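Local coordinates for cortical-lytic enzyme (Clostridium perfringens, PDB 5JIP), which probably acts as a lysozyme-type muramidase of glycoside hydrolase family 25, breaking down cortex peptidoglycan when spores germinate, at residues Ser233-Leu238 / Ile300-Ile305; Lys246-Trp251 / Lys280-Lys285; Asp258-Asn263 / Leu274-Thr279. One frame throughout, in Å; residues are numbered along the deposited sequence.

Contact 1: Ser233-Leu238 / Ile300-Ile305; sequences SAVTGL and IEAFDI. With MG (magnesium ion), chain E.
The loop 233-238 runs over one flank of strand 300-304 without pairing to it, the CA atoms of Val235 and Glu301 lying 6.5 Å apart. No direct hydrogen bond crosses; instead one water accepts from Val235 N and donates to Ile300 O, each at 2.9 Å. Ile300 carries the apolar contact. Its CG1 is anti to the backbone N (chi1 -169°), which puts the CG2 methyl in the crowded position facing the loop. That methyl meets Val235 CB at 3.6 Å, the two side chains crossing at about a right angle, and Leu238 CD2 reaches the same methyl at 4.1 Å. The CG2 branch of Val235 comes 3.8 Å from Ala302 N, over the strand backbone. At the far end of the strand Asp304 OD2 binds magnesium at 2.1 Å, alongside two waters, Asp258 OD2 and the carbonyl oxygens of Asp227 and Met230. Asp304 OD1 is held by the Asp308 backbone N, which fixes the carboxylate. The loop passes over the four-stranded sheet on its way to strand 239-243 of the other sheet: Leu238 leans on strand 314-318 at Thr314 and Tyr316, Val235 on Trp251, and Ile300 on Val264 of strand 259-266.

Contact 2: Lys246-Trp251 / Lys280-Lys285; sequences KIFVNW and KIVIDK
Phe248, its CG anti to the carbonyl carbon (chi1 -67°), and Val282, its CG1 anti to the backbone N, stand side by side where strands 246-250 and 280-284 pair antiparallel. By topology these are strands B and E of a fibronectin type III-like sandwich, with 246-250 in the middle of its three-stranded sheet. Val282 CG1 sits over one face of the Phe248 ring, offset toward the rim, in a CH-pi contact 4.0 Å from the centroid; Phe248 also meets the ring of Tyr241 nearly parallel. Lys246 lies obliquely across the same valine, CB to Val282 CG1 4.0 Å.

The other face carries Ile247, Val249, Ile281 and Ile283 and is packed against the second sheet through Ile298 and Val264. Here Val249 CB meets Ile281 CG2, while Val249 CG2 approaches Ile283 CD1. Ile247 CG1 abuts the aliphatic CG of Lys285 at 3.6 Å, the two chains crossing at about a right angle.

At the other end, Trp251 has CG in the crowded position between N and carbonyl carbon (chi1 55°), which turns its indole against the start of strand 280-284, with Lys280 N 3.6 Å above one face and Val249 CG1 in plane at the ring edge. The Lys280 chain, extended beyond CG, carries NZ to salt bridges with Asp132 and Asp136 of the second subunit. Four backbone bonds join the strands: Ile247 N to Ile283 O and Ile283 N to Ile247 O, both 2.8 Å, and Val249 N to Ile281 O and Ile281 N to Val249 O, both 3.0 Å. They differ in approach: Val249 N comes nearly along the Ile281 C=O axis, whereas Ile281 N lies 26° out of the Val249 carbonyl plane.

Contact 3: Asp258-Asn263 / Leu274-Thr279; sequences DLNGYN and LPRKAT. With MG (magnesium ion), chain E.
Arg276 lays one face of its guanidinium over the backbone O of Leu259, which stands 3.4 Å above the plane toward the rim. A bend at chi3 (67°) brings NH1 to Asn260 OD1 in a 2.9 Å hydrogen bond. The bond is bent (143° at the hydrogen), NH1 lies above the carbonyl plane rather than on a lone pair, and the amide and guanidinium planes are 61° apart. Asn260 ND2 gives a hydrogen bond to OD1 of Asn260 of the second subunit, so the arginine holds an amide at the dimer interface. A water accepts from both Arg276 N and NE, tying the root of the side chain to its head.

Tyr262 lies on the face shared with Leu274, its ring reaching toward the turn and Trp251. Its CE1 comes 3.3 Å from Ala278 O, while Pro275 O sits near the ring plane at the edge. The hydroxyl donates to a water (OH to water 2.6 Å) that in turn donates to Arg276 O and Ala278 O; the hydroxyl is also hydrogen-bonded to Asn254 N. This water links the ring to the type I turn Pro275-Ala278, which is closed by Ala278 N to Pro275 O.

Tyr262 and Leu274 form an antiparallel hydrogen-bonded pair, Tyr262 N to Leu274 O 3.0 Å and Leu274 N to Tyr262 O 2.8 Å. Before it, Asn260 and Gly261 form a classic beta bulge opposite Phe303; the backbone angles of Gly261 and the nearby Leu274 O leave no room for a CB. Asp258 OD2 binds magnesium at 2.0 Å, and its OD1 accepts from a metal-bound water, which probably steadies that ligand. The hairpin of strands 259-266 and 269-275 forms one edge of the four-stranded sheet, with strand 296-304 on the far side of strand 259-266.

How the contacts relate
Along the chain the segments run 233-238, 246-251, 258-263, 274-279, 280-285, 300-305, so contact 1 encloses contact 2, which encloses contact 3. Contacts 1 and 3 have centres about 8 Å apart and share the four-stranded sheet, where Phe303 pairs with Asn260 and Gly261; both supply an aspartate to the magnesium. Contact 2 belongs to the three-stranded sheet, its centre about 16 Å from contact 1 and 15 Å from contact 3. Trp251 joins all three, packing on Val235, Ile300 and Tyr262. The ion thus ties one end of the sandwich to the segment that follows the barrel strand 217-221, and all three contacts border the second subunit.

Contact 1: Ser233-Leu238 / Ile300-Ile305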
loop_
_atom_site.group_PDB
_atom_site.type_symbol
_atom_site.label_atom_id
_atom_site.label_comp_id
_atom_site.label_asym_id
_atom_site.label_seq_id
_atom_site.Cartn_x
_atom_site.Cartn_y
_atom_site.Cartn_z
ATOM N N SER A 233 2.020 -10.412 9.993
ATOM C CA SER A 233 2.306 -10.679 11.396
ATOM C C SER A 233 2.310 -9.393 12.212
ATOM O O SER A 233 2.412 -8.278 11.690
ATOM C CB SER A 233 3.673 -11.352 11.563
ATOM O OG SER A 233 3.743 -12.602 10.898
ATOM N N ALA A 234 2.196 -9.561 13.525
ATOM C CA ALA A 234 2.397 -8.437 14.429
ATOM C C ALA A 234 3.790 -7.851 14.233
ATOM O O ALA A 234 4.744 -8.544 13.871
ATOM C CB ALA A 234 2.222 -8.863 15.880
ATOM N N VAL A 235 3.896 -6.556 14.473
ATOM C CA VAL A 235 5.189 -5.889 14.388
ATOM C C VAL A 235 6.061 -6.319 15.569
ATOM O O VAL A 235 5.576 -6.522 16.681
ATOM C CB VAL A 235 4.980 -4.363 14.364
ATOM C CG1 VAL A 235 6.324 -3.592 14.373
ATOM C CG2 VAL A 235 4.084 -3.949 13.152
ATOM N N THR A 236 7.361 -6.420 15.335
ATOM C CA THR A 236 8.297 -6.776 16.390
ATOM C C THR A 236 9.311 -5.661 16.570
ATOM O O THR A 236 9.468 -4.794 15.706
ATOM C CB THR A 236 9.031 -8.091 16.093
ATOM O OG1 THR A 236 9.946 -7.922 15.010
ATOM C CG2 THR A 236 8.004 -9.187 15.743
ATOM N N GLY A 237 9.987 -5.689 17.716
ATOM C CA GLY A 237 11.046 -4.733 17.992
ATOM C C GLY A 237 10.574 -3.312 18.199
ATOM O O GLY A 237 11.346 -2.371 17.973
ATOM N N LEU A 238 9.347 -3.130 18.681
ATOM C CA LEU A 238 8.800 -1.800 18.846
ATOM C C LEU A 238 9.490 -1.114 20.014
ATOM O O LEU A 238 9.692 -1.710 21.068
ATOM C CB LEU A 238 7.296 -1.861 19.101
ATOM C CG LEU A 238 6.594 -0.509 19.232
ATOM C CD1 LEU A 238 6.690 0.303 17.930
ATOM C CD2 LEU A 238 5.116 -0.714 19.679
ATOM N N ILE A 300 1.042 -0.220 17.126
ATOM C CA ILE A 300 1.290 -0.247 15.695
ATOM C C ILE A 300 0.670 -1.496 15.090
ATOM O O ILE A 300 0.586 -2.546 15.733
ATOM C CB ILE A 300 2.807 -0.172 15.428
ATOM C CG1 ILE A 300 3.099 0.073 13.945
ATOM C CG2 ILE A 300 3.490 -1.451 15.935
ATOM C CD1 ILE A 300 4.548 0.353 13.628
ATOM N N GLU A 301 0.250 -1.372 13.825
ATOM C CA GLU A 301 -0.182 -2.497 13.011
ATOM C C GLU A 301 0.471 -2.410 11.634
ATOM O O GLU A 301 0.616 -1.322 11.062
ATOM C CB GLU A 301 -1.718 -2.523 12.874
ATOM C CG GLU A 301 -2.291 -1.302 12.112
ATOM C CD GLU A 301 -3.796 -1.158 12.245
ATOM O OE1 GLU A 301 -4.416 -1.918 13.031
ATOM O OE2 GLU A 301 -4.365 -0.253 11.561
ATOM N N ALA A 302 0.871 -3.561 11.111
ATOM C CA ALA A 302 1.219 -3.657 9.706
ATOM C C ALA A 302 -0.042 -3.887 8.880
ATOM O O ALA A 302 -1.061 -4.360 9.384
ATOM C CB ALA A 302 2.213 -4.784 9.472
ATOM N N PHE A 303 0.023 -3.537 7.590
ATOM C CA PHE A 303 -1.045 -3.939 6.677
ATOM C C PHE A 303 -0.429 -4.297 5.333
ATOM O O PHE A 303 0.685 -3.869 5.008
ATOM C CB PHE A 303 -2.159 -2.868 6.516
ATOM C CG PHE A 303 -1.693 -1.505 6.049
ATOM C CD1 PHE A 303 -1.552 -1.211 4.692
ATOM C CD2 PHE A 303 -1.454 -0.496 6.970
ATOM C CE1 PHE A 303 -1.145 0.057 4.274
ATOM C CE2 PHE A 303 -1.072 0.765 6.565
ATOM C CZ PHE A 303 -0.904 1.054 5.219
ATOM N N ASP A 304 -1.143 -5.124 4.569
ATOM C CA ASP A 304 -0.611 -5.669 3.328
ATOM C C ASP A 304 -1.363 -5.086 2.128
ATOM O O ASP A 304 -2.271 -4.271 2.269
ATOM C CB ASP A 304 -0.616 -7.204 3.362
ATOM C CG ASP A 304 -2.010 -7.817 3.455
ATOM O OD1 ASP A 304 -3.022 -7.127 3.213
ATOM O OD2 ASP A 304 -2.073 -9.027 3.767
ATOM N N ILE A 305 -0.924 -5.469 0.925
ATOM C CA ILE A 305 -1.398 -4.818 -0.291
ATOM C C ILE A 305 -2.900 -4.916 -0.445
ATOM O O ILE A 305 -3.534 -3.989 -0.957
ATOM C CB ILE A 305 -0.659 -5.403 -1.509
ATOM C CG1 ILE A 305 0.804 -4.974 -1.421
ATOM C CG2 ILE A 305 -1.286 -4.912 -2.819
ATOM C CD1 ILE A 305 1.704 -5.650 -2.474
HETATM MG MG MG E . -1.021 -10.727 3.207
HETATM O O HOH W 1 1.368 -5.347 15.286
HETATM O O HOH W 2 -2.737 -10.980 2.017
HETATM O O HOH W 3 0.624 -10.405 4.523
#

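Contact 2: Lys246-Trp251 / Lys280-Lys285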
loop_
_atom_site.group_PDB
_atom_site.type_symbol
_atom_site.label_atom_id
_atom_site.label_comp_id
_atom_site.label_asym_id
_atom_site.label_seq_id
_atom_site.Cartn_x
_atom_site.Cartn_y
_atom_site.Cartn_z
ATOM N N LYS A 246 8.518 15.581 21.390
ATOM C CA LYS A 246 8.320 14.587 20.343
ATOM C C LYS A 246 8.416 13.179 20.920
ATOM O O LYS A 246 9.141 12.935 21.887
ATOM C CB LYS A 246 9.341 14.796 19.233
ATOM C CG LYS A 246 9.143 16.153 18.492
ATOM C CD LYS A 246 10.393 16.583 17.716
ATOM C CE LYS A 246 10.163 17.836 16.820
ATOM N NZ LYS A 246 8.968 18.608 17.210
ATOM N N ILE A 247 7.653 12.259 20.327
ATOM C CA ILE A 247 7.796 10.832 20.575
ATOM C C ILE A 247 8.518 10.217 19.388
ATOM O O ILE A 247 8.067 10.337 18.243
ATOM C CB ILE A 247 6.439 10.155 20.805
ATOM C CG1 ILE A 247 5.660 10.898 21.894
ATOM C CG2 ILE A 247 6.657 8.708 21.245
ATOM C CD1 ILE A 247 4.226 10.474 22.031
ATOM N N PHE A 248 9.648 9.568 19.657
ATOM C CA PHE A 248 10.455 8.918 18.630
ATOM C C PHE A 248 10.161 7.424 18.694
ATOM O O PHE A 248 10.471 6.772 19.693
ATOM C CB PHE A 248 11.941 9.205 18.855
ATOM C CG PHE A 248 12.301 10.649 18.653
ATOM C CD1 PHE A 248 12.047 11.583 19.646
ATOM C CD2 PHE A 248 12.881 11.069 17.465
ATOM C CE1 PHE A 248 12.372 12.924 19.456
ATOM C CE2 PHE A 248 13.202 12.401 17.262
ATOM C CZ PHE A 248 12.951 13.335 18.256
ATOM N N VAL A 249 9.556 6.884 17.640
ATOM C CA VAL A 249 9.120 5.489 17.613
ATOM C C VAL A 249 9.890 4.750 16.531
ATOM O O VAL A 249 10.097 5.272 15.432
ATOM C CB VAL A 249 7.596 5.378 17.371
ATOM C CG1 VAL A 249 7.140 3.925 17.498
ATOM C CG2 VAL A 249 6.820 6.288 18.332
ATOM N N ASN A 250 10.307 3.521 16.833
ATOM C CA ASN A 250 10.983 2.726 15.816
ATOM C C ASN A 250 10.613 1.262 16.003
ATOM O O ASN A 250 10.090 0.858 17.051
ATOM C CB ASN A 250 12.509 2.929 15.843
ATOM C CG ASN A 250 13.172 2.252 17.019
ATOM O OD1 ASN A 250 13.077 2.710 18.159
ATOM N ND2 ASN A 250 13.878 1.179 16.742
ATOM N N TRP A 251 10.859 0.473 14.958
ATOM C CA TRP A 251 10.496 -0.940 14.990
ATOM C C TRP A 251 11.335 -1.705 13.980
ATOM O O TRP A 251 11.991 -1.132 13.105
ATOM C CB TRP A 251 8.986 -1.121 14.723
ATOM C CG TRP A 251 8.489 -0.500 13.435
ATOM C CD1 TRP A 251 8.421 -1.098 12.219
ATOM C CD2 TRP A 251 7.985 0.836 13.254
ATOM N NE1 TRP A 251 7.906 -0.214 11.275
ATOM C CE2 TRP A 251 7.641 0.976 11.885
ATOM C CE3 TRP A 251 7.811 1.922 14.106
ATOM C CZ2 TRP A 251 7.119 2.161 11.356
ATOM C CZ3 TRP A 251 7.289 3.101 13.583
ATOM C CH2 TRP A 251 6.954 3.210 12.216
ATOM N N LYS A 280 10.402 3.857 11.333
ATOM C CA LYS A 280 10.332 4.864 12.377
ATOM C C LYS A 280 9.325 5.956 12.013
ATOM O O LYS A 280 8.922 6.105 10.861
ATOM C CB LYS A 280 11.717 5.477 12.619
ATOM C CG LYS A 280 12.318 6.166 11.403
ATOM C CD LYS A 280 13.680 6.705 11.711
ATOM C CE LYS A 280 14.416 7.135 10.429
ATOM N NZ LYS A 280 15.700 7.776 10.785
ATOM N N ILE A 281 8.891 6.682 13.040
ATOM C CA ILE A 281 8.063 7.871 12.894
ATOM C C ILE A 281 8.377 8.783 14.073
ATOM O O ILE A 281 8.631 8.324 15.191
ATOM C CB ILE A 281 6.551 7.546 12.832
ATOM C CG1 ILE A 281 5.743 8.815 12.543
ATOM C CG2 ILE A 281 6.094 6.930 14.125
ATOM C CD1 ILE A 281 4.206 8.627 12.398
ATOM N N VAL A 282 8.393 10.080 13.815
ATOM C CA VAL A 282 8.552 11.081 14.859
ATOM C C VAL A 282 7.205 11.752 15.015
ATOM O O VAL A 282 6.650 12.259 14.038
ATOM C CB VAL A 282 9.640 12.102 14.503
ATOM C CG1 VAL A 282 9.893 13.029 15.692
ATOM C CG2 VAL A 282 10.902 11.390 14.030
ATOM N N ILE A 283 6.673 11.740 16.227
ATOM C CA ILE A 283 5.309 12.177 16.499
ATOM C C ILE A 283 5.364 13.424 17.362
ATOM O O ILE A 283 6.010 13.429 18.417
ATOM C CB ILE A 283 4.490 11.086 17.203
ATOM C CG1 ILE A 283 4.429 9.835 16.333
ATOM C CG2 ILE A 283 3.091 11.592 17.530
ATOM C CD1 ILE A 283 3.756 8.668 17.033
ATOM N N ASP A 284 4.646 14.461 16.932
ATOM C CA ASP A 284 4.514 15.699 17.690
ATOM C C ASP A 284 3.505 15.504 18.818
ATOM O O ASP A 284 2.321 15.241 18.564
ATOM C CB ASP A 284 4.094 16.824 16.737
ATOM C CG ASP A 284 4.166 18.195 17.371
ATOM O OD1 ASP A 284 3.879 18.311 18.577
ATOM O OD2 ASP A 284 4.506 19.159 16.656
ATOM N N LYS A 285 3.973 15.654 20.070
ATOM C CA LYS A 285 3.141 15.373 21.243
ATOM C C LYS A 285 1.952 16.309 21.363
ATOM O O LYS A 285 0.928 15.930 21.953
ATOM C CB LYS A 285 3.970 15.486 22.517
ATOM C CG LYS A 285 4.844 14.304 22.804
ATOM C CD LYS A 285 5.803 14.619 23.948
ATOM C CE LYS A 285 5.076 14.658 25.275
ATOM N NZ LYS A 285 6.015 14.837 26.417
#

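Contact 3: Asp258-Asn263 / Leu274-Thr279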
loop_
_atom_site.group_PDB
_atom_site.type_symbol
_atom_site.label_atom_id
_atom_site.label_comp_id
_atom_site.label_asym_id
_atom_site.label_seq_id
_atom_site.Cartn_x
_atom_site.Cartn_y
_atom_site.Cartn_z
ATOM N N ASP A 258 4.100 -9.119 0.718
ATOM C CA ASP A 258 3.017 -8.237 0.331
ATOM C C ASP A 258 2.836 -7.091 1.318
ATOM O O ASP A 258 1.763 -6.484 1.351
ATOM C CB ASP A 258 1.702 -9.025 0.200
ATOM C CG ASP A 258 1.252 -9.626 1.521
ATOM O OD1 ASP A 258 2.100 -9.771 2.451
ATOM O OD2 ASP A 258 0.060 -10.001 1.640
ATOM N N LEU A 259 3.850 -6.817 2.148
ATOM C CA LEU A 259 3.772 -5.716 3.090
ATOM C C LEU A 259 3.525 -4.405 2.348
ATOM O O LEU A 259 4.116 -4.131 1.299
ATOM C CB LEU A 259 5.061 -5.627 3.886
ATOM C CG LEU A 259 5.112 -4.545 4.949
ATOM C CD1 LEU A 259 4.174 -4.854 6.082
ATOM C CD2 LEU A 259 6.538 -4.420 5.404
ATOM N N ASN A 260 2.634 -3.594 2.893
ATOM C CA ASN A 260 2.327 -2.330 2.282
ATOM C C ASN A 260 2.450 -1.127 3.199
ATOM O O ASN A 260 2.504 -0.013 2.682
ATOM C CB ASN A 260 0.924 -2.359 1.686
ATOM C CG ASN A 260 0.881 -1.679 0.352
ATOM O OD1 ASN A 260 1.929 -1.376 -0.216
ATOM N ND2 ASN A 260 -0.327 -1.416 -0.157
ATOM N N GLY A 261 2.521 -1.303 4.514
ATOM C CA GLY A 261 2.754 -0.175 5.395
ATOM C C GLY A 261 2.343 -0.482 6.822
ATOM O O GLY A 261 2.064 -1.620 7.179
ATOM N N TYR A 262 2.285 0.581 7.610
ATOM C CA TYR A 262 1.995 0.535 9.031
ATOM C C TYR A 262 1.144 1.731 9.401
ATOM O O TYR A 262 1.293 2.819 8.832
ATOM C CB TYR A 262 3.265 0.577 9.899
ATOM C CG TYR A 262 4.368 -0.350 9.497
ATOM C CD1 TYR A 262 5.267 0.005 8.500
ATOM C CD2 TYR A 262 4.555 -1.562 10.160
ATOM C CE1 TYR A 262 6.280 -0.846 8.127
ATOM C CE2 TYR A 262 5.560 -2.405 9.812
ATOM C CZ TYR A 262 6.442 -2.050 8.818
ATOM O OH TYR A 262 7.445 -2.922 8.499
ATOM N N ASN A 263 0.274 1.523 10.376
ATOM C CA ASN A 263 -0.399 2.591 11.099
ATOM C C ASN A 263 0.094 2.593 12.541
ATOM O O ASN A 263 0.177 1.539 13.183
ATOM C CB ASN A 263 -1.917 2.414 11.097
ATOM C CG ASN A 263 -2.526 2.586 9.720
ATOM O OD1 ASN A 263 -2.098 3.439 8.928
ATOM N ND2 ASN A 263 -3.492 1.734 9.397
ATOM N N LEU A 274 2.696 4.833 7.549
ATOM C CA LEU A 274 4.038 4.741 6.978
ATOM C C LEU A 274 4.041 3.735 5.832
ATOM O O LEU A 274 3.229 2.802 5.827
ATOM C CB LEU A 274 5.065 4.304 8.024
ATOM C CG LEU A 274 5.335 5.184 9.245
ATOM C CD1 LEU A 274 5.636 6.610 8.815
ATOM C CD2 LEU A 274 4.193 5.090 10.225
ATOM N N PRO A 275 4.943 3.875 4.859
ATOM C CA PRO A 275 5.020 2.917 3.753
ATOM C C PRO A 275 5.825 1.675 4.156
ATOM O O PRO A 275 6.389 1.584 5.246
ATOM C CB PRO A 275 5.721 3.717 2.651
ATOM C CG PRO A 275 6.665 4.648 3.455
ATOM C CD PRO A 275 5.862 5.016 4.668
ATOM N N ARG A 276 5.936 0.747 3.206
ATOM C CA ARG A 276 6.385 -0.615 3.508
ATOM C C ARG A 276 7.831 -0.685 3.996
ATOM O O ARG A 276 8.172 -1.601 4.762
ATOM C CB ARG A 276 6.215 -1.500 2.288
ATOM C CG ARG A 276 7.066 -1.080 1.131
ATOM C CD ARG A 276 6.787 -1.885 -0.129
ATOM N NE ARG A 276 5.457 -1.657 -0.696
ATOM C CZ ARG A 276 5.046 -2.199 -1.844
ATOM N NH1 ARG A 276 3.811 -1.967 -2.300
ATOM N NH2 ARG A 276 5.877 -2.981 -2.544
ATOM N N LYS A 277 8.702 0.222 3.558
ATOM C CA LYS A 277 10.104 0.178 3.998
ATOM C C LYS A 277 10.365 0.941 5.298
ATOM O O LYS A 277 11.500 0.907 5.804
ATOM C CB LYS A 277 11.017 0.735 2.921
ATOM C CG LYS A 277 11.101 -0.108 1.667
ATOM C CD LYS A 277 12.044 0.540 0.668
ATOM C CE LYS A 277 12.247 -0.329 -0.567
ATOM N NZ LYS A 277 10.975 -0.786 -1.174
ATOM N N ALA A 278 9.351 1.596 5.857
ATOM C CA ALA A 278 9.529 2.439 7.031
ATOM C C ALA A 278 9.818 1.619 8.279
ATOM O O ALA A 278 9.328 0.499 8.442
ATOM C CB ALA A 278 8.291 3.287 7.274
ATOM N N THR A 279 10.636 2.199 9.160
ATOM C CA THR A 279 10.939 1.616 10.465
ATOM C C THR A 279 10.891 2.645 11.592
ATOM O O THR A 279 11.287 2.330 12.727
ATOM C CB THR A 279 12.312 0.909 10.448
ATOM O OG1 THR A 279 13.357 1.836 10.159
ATOM C CG2 THR A 279 12.340 -0.199 9.407
HETATM MG MG MG E . -1.021 -10.727 3.207
HETATM O O HOH W 3 0.624 -10.405 4.523
HETATM O O HOH W 4 4.228 0.721 0.683
HETATM O O HOH W 5 9.388 -1.824 7.096
HETATM O O HOH W 2 -2.737 -10.980 2.017
#